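Local coordinates for protein putative streptothricin acetyltransferase (Bacillus anthracis, PDB 3PP9) that probably acetylates the antibiotic streptothricin, using the acetyl coenzyme A it binds as acetyl donor, as a member of the GNAT family, at residues I8-T13 with N75-I80. Residues are numbered along the deposited sequence; the frame is centred on the assembly and turned at random. Where two conformers were deposited one is given.
Sequences IRELET and NQIIYI
Arg-9 and Ile-80 form an antiparallel hydrogen-bonded pair: Ile-80 N donates to Arg-9 O (2.9 Å) and Arg-9 N returns a bond to Ile-80 O. A third backbone bond, nearly straight at 172°, runs from Leu-11 N to Ile-78 O just past the end of strand 7-10. Between these bonds Glu-10 and Tyr-79 make the non-hydrogen-bonded pair, where CA-H...O contacts from Tyr-79 to Arg-9 O and from Glu-10 to Ile-78 O add to the ladder.

Side chains pack on both faces. On the Arg-9 and Ile-80 face, Leu-11 points CD1 at Ile-80 CG2 (3.8 Å), crossing it at about a right angle, while its CB and CD2 run alongside Ile-78. Ile-80 holds CG1 between its backbone N and carbonyl carbon (chi1 53°), which sends its CD1 methyl alongside Arg-9 and over one face of the guanidinium, 3.8 Å from Arg-9 NH1. On the other face Ile-8 CG2 meets Tyr-79 CB, and the extended Glu-10 chain crosses Ile-77, laying CG and the carboxylate carbon CD against its tip, with Glu-10 CD 3.5 Å from Ile-77 CD1. Ile-8, Ile-77 and Tyr-79 also touch helix 117-131.

Arg-9 NH1 forms a salt bridge with Asp-15 OD2, just beyond the segment. Its hydrogen bond to Glu-10 O is bent (136°), the donor tilted from the carbonyl plane; Glu-12 OE2 adds charge attraction alone from well outside the guanidinium plane.

On its other edge strand 76-83 is hydrogen-bonded to strand 86-95, through Ile-77 with Leu-93 and Tyr-79 with Ile-91, making this the antiparallel join of the short outermost N-terminal strand to the mixed central sheet of the GNAT acetyltransferase fold.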
ATOM      1  N   ILE A   8      22.427 -12.872 -15.059  1.00 18.30           N
ATOM      2  CA  ILE A   8      21.264 -12.673 -14.213  1.00 17.62           C
ATOM      3  C   ILE A   8      20.490 -14.002 -14.241  1.00 17.01           C
ATOM      4  O   ILE A   8      20.128 -14.517 -15.330  1.00 17.91           O
ATOM      5  CB  ILE A   8      20.308 -11.560 -14.704  1.00 17.71           C
ATOM      6  CG1 ILE A   8      21.011 -10.193 -14.791  1.00 21.70           C
ATOM      7  CG2 ILE A   8      19.076 -11.527 -13.819  1.00 19.43           C
ATOM      8  CD1 ILE A   8      21.497  -9.655 -13.508  1.00 23.97           C
ATOM      9  N   ARG A   9      20.270 -14.602 -13.075  1.00 16.05           N
ATOM     10  CA  ARG A   9      19.494 -15.850 -13.033  1.00 15.84           C
ATOM     11  C   ARG A   9      18.726 -15.984 -11.732  1.00 14.74           C
ATOM     12  O   ARG A   9      18.998 -15.302 -10.772  1.00 14.62           O
ATOM     13  CB  ARG A   9      20.337 -17.116 -13.217  1.00 16.59           C
ATOM     14  CG  ARG A   9      21.392 -17.395 -12.141  1.00 17.78           C
ATOM     15  CD  ARG A   9      21.827 -18.879 -12.192  1.00 17.87           C
ATOM     16  NE  ARG A   9      22.881 -19.152 -11.233  1.00 18.20           N
ATOM     17  CZ  ARG A   9      22.693 -19.346  -9.928  1.00 17.43           C
ATOM     18  NH1 ARG A   9      21.497 -19.228  -9.379  1.00 19.27           N
ATOM     19  NH2 ARG A   9      23.740 -19.589  -9.139  1.00 18.88           N
ATOM     20  N   GLU A  10      17.751 -16.880 -11.731  1.00 13.97           N
ATOM     21  CA  GLU A  10      16.919 -17.130 -10.566  1.00 14.95           C
ATOM     22  C   GLU A  10      17.734 -17.710  -9.409  1.00 15.43           C
ATOM     23  O   GLU A  10      18.594 -18.614  -9.599  1.00 16.14           O
ATOM     24  CB  GLU A  10      15.770 -18.080 -10.940  1.00 16.05           C
ATOM     25  CG  GLU A  10      14.797 -18.397  -9.817  1.00 17.77           C
ATOM     26  CD  GLU A  10      13.648 -19.305 -10.292  1.00 20.77           C
ATOM     27  OE1 GLU A  10      13.587 -19.623 -11.487  1.00 24.00           O
ATOM     28  OE2 GLU A  10      12.793 -19.662  -9.460  1.00 27.40           O
ATOM     29  N   LEU A  11      17.445 -17.203  -8.220  1.00 15.00           N
ATOM     30  CA  LEU A  11      18.089 -17.654  -6.985  1.00 15.45           C
ATOM     31  C   LEU A  11      17.754 -19.131  -6.745  1.00 17.16           C
ATOM     32  O   LEU A  11      16.619 -19.566  -6.960  1.00 18.19           O
ATOM     33  CB  LEU A  11      17.572 -16.839  -5.797  1.00 15.97           C
ATOM     34  CG  LEU A  11      18.188 -17.161  -4.433  1.00 17.49           C
ATOM     35  CD1 LEU A  11      19.602 -16.701  -4.406  1.00 18.37           C
ATOM     36  CD2 LEU A  11      17.388 -16.464  -3.350  1.00 20.30           C
ATOM     37  N   GLU A  12      18.750 -19.878  -6.257  1.00 17.39           N
ATOM     38  CA  GLU A  12      18.632 -21.314  -5.951  1.00 18.45           C
ATOM     39  C   GLU A  12      18.976 -21.540  -4.492  1.00 19.05           C
ATOM     40  O   GLU A  12      19.726 -20.778  -3.897  1.00 19.23           O
ATOM     41  CB  GLU A  12      19.623 -22.112  -6.828  1.00 18.42           C
ATOM     42  CG  GLU A  12      19.356 -21.997  -8.333  1.00 19.73           C
ATOM     43  CD  GLU A  12      20.470 -22.562  -9.226  1.00 20.17           C
ATOM     44  OE1 GLU A  12      21.459 -23.155  -8.719  1.00 21.76           O
ATOM     45  OE2 GLU A  12      20.344 -22.386 -10.459  1.00 19.39           O
ATOM     46  N   THR A  13      18.433 -22.605  -3.925  1.00 20.31           N
ATOM     47  CA  THR A  13      18.708 -22.956  -2.548  1.00 22.07           C
ATOM     48  C   THR A  13      20.217 -23.027  -2.301  1.00 21.84           C
ATOM     49  O   THR A  13      20.724 -22.510  -1.310  1.00 23.24           O
ATOM     50  CB  THR A  13      18.081 -24.311  -2.224  1.00 22.93           C
ATOM     51  OG1 THR A  13      16.656 -24.235  -2.386  1.00 26.00           O
ATOM     52  CG2 THR A  13      18.420 -24.705  -0.803  1.00 26.41           C
ATOM     53  N   ASN A  75       4.338 -17.214  -7.291  1.00 19.16           N
ATOM     54  CA  ASN A  75       4.131 -15.775  -7.489  1.00 18.57           C
ATOM     55  C   ASN A  75       5.152 -14.834  -6.906  1.00 17.10           C
ATOM     56  O   ASN A  75       4.879 -13.652  -6.734  1.00 16.99           O
ATOM     57  CB  ASN A  75       2.743 -15.371  -6.996  1.00 19.64           C
ATOM     58  CG  ASN A  75       1.628 -15.988  -7.802  1.00 23.42           C
ATOM     59  OD1 ASN A  75       1.807 -16.358  -8.961  1.00 27.06           O
ATOM     60  ND2 ASN A  75       0.460 -16.071  -7.196  1.00 25.03           N
ATOM     61  N   GLN A  76       6.310 -15.363  -6.546  0.50 16.25           N
ATOM     62  CA  GLN A  76       7.372 -14.491  -6.052  0.50 15.88           C
ATOM     63  C   GLN A  76       8.694 -15.143  -6.444  0.50 15.13           C
ATOM     64  O   GLN A  76       8.758 -16.353  -6.669  0.50 15.76           O
ATOM     65  CB  GLN A  76       7.208 -14.110  -4.570  0.50 17.22           C
ATOM     66  CG  GLN A  76       7.464 -15.150  -3.537  0.50 18.81           C
ATOM     67  CD  GLN A  76       7.212 -14.608  -2.119  0.50 22.79           C
ATOM     68  OE1 GLN A  76       6.495 -13.617  -1.931  0.50 23.96           O
ATOM     69  NE2 GLN A  76       7.800 -15.257  -1.125  0.50 21.67           N
ATOM     70  N   ILE A  77       9.736 -14.333  -6.573  1.00 13.73           N
ATOM     71  CA  ILE A  77      11.019 -14.824  -7.012  1.00 13.49           C
ATOM     72  C   ILE A  77      12.107 -13.818  -6.730  1.00 12.69           C
ATOM     73  O   ILE A  77      11.822 -12.649  -6.509  1.00 13.10           O
ATOM     74  CB  ILE A  77      10.954 -15.023  -8.575  1.00 14.04           C
ATOM     75  CG1 ILE A  77      12.125 -15.810  -9.149  1.00 14.79           C
ATOM     76  CG2 ILE A  77      10.844 -13.681  -9.305  1.00 13.70           C
ATOM     77  CD1 ILE A  77      11.838 -16.270 -10.631  1.00 16.06           C
ATOM     78  N   ILE A  78      13.342 -14.312  -6.689  1.00 12.18           N
ATOM     79  CA  ILE A  78      14.532 -13.464  -6.577  1.00 11.34           C
ATOM     80  C   ILE A  78      15.469 -13.770  -7.749  1.00 11.92           C
ATOM     81  O   ILE A  78      15.675 -14.949  -8.107  1.00 13.04           O
ATOM     82  CB  ILE A  78      15.295 -13.638  -5.248  1.00 11.46           C
ATOM     83  CG1 ILE A  78      14.453 -13.046  -4.129  1.00 12.26           C
ATOM     84  CG2 ILE A  78      16.657 -12.950  -5.306  1.00 13.85           C
ATOM     85  CD1 ILE A  78      15.011 -13.238  -2.706  1.00 14.17           C
ATOM     86  N   TYR A  79      15.953 -12.718  -8.400  1.00 12.42           N
ATOM     87  CA  TYR A  79      16.966 -12.887  -9.434  1.00 12.66           C
ATOM     88  C   TYR A  79      18.237 -12.286  -8.880  1.00 13.32           C
ATOM     89  O   TYR A  79      18.199 -11.236  -8.243  1.00 13.79           O
ATOM     90  CB  TYR A  79      16.624 -12.219 -10.750  1.00 12.80           C
ATOM     91  CG  TYR A  79      15.505 -12.881 -11.492  1.00 12.50           C
ATOM     92  CD1 TYR A  79      15.743 -13.991 -12.281  1.00 14.66           C
ATOM     93  CD2 TYR A  79      14.221 -12.381 -11.439  1.00 13.97           C
ATOM     94  CE1 TYR A  79      14.714 -14.620 -12.970  1.00 14.49           C
ATOM     95  CE2 TYR A  79      13.198 -12.983 -12.145  1.00 14.21           C
ATOM     96  CZ  TYR A  79      13.449 -14.093 -12.904  1.00 15.73           C
ATOM     97  OH  TYR A  79      12.414 -14.697 -13.610  1.00 19.47           O
ATOM     98  N   ILE A  80      19.353 -12.965  -9.105  1.00 13.04           N
ATOM     99  CA  ILE A  80      20.660 -12.480  -8.679  1.00 12.97           C
ATOM    100  C   ILE A  80      21.523 -12.107  -9.877  1.00 14.00           C
ATOM    101  O   ILE A  80      21.404 -12.686 -10.954  1.00 15.15           O
ATOM    102  CB  ILE A  80      21.446 -13.517  -7.796  1.00 13.32           C
ATOM    103  CG1 ILE A  80      21.563 -14.897  -8.479  1.00 14.47           C
ATOM    104  CG2 ILE A  80      20.769 -13.654  -6.437  1.00 13.92           C
ATOM    105  CD1 ILE A  80      22.407 -15.959  -7.716  1.00 14.53           C
TER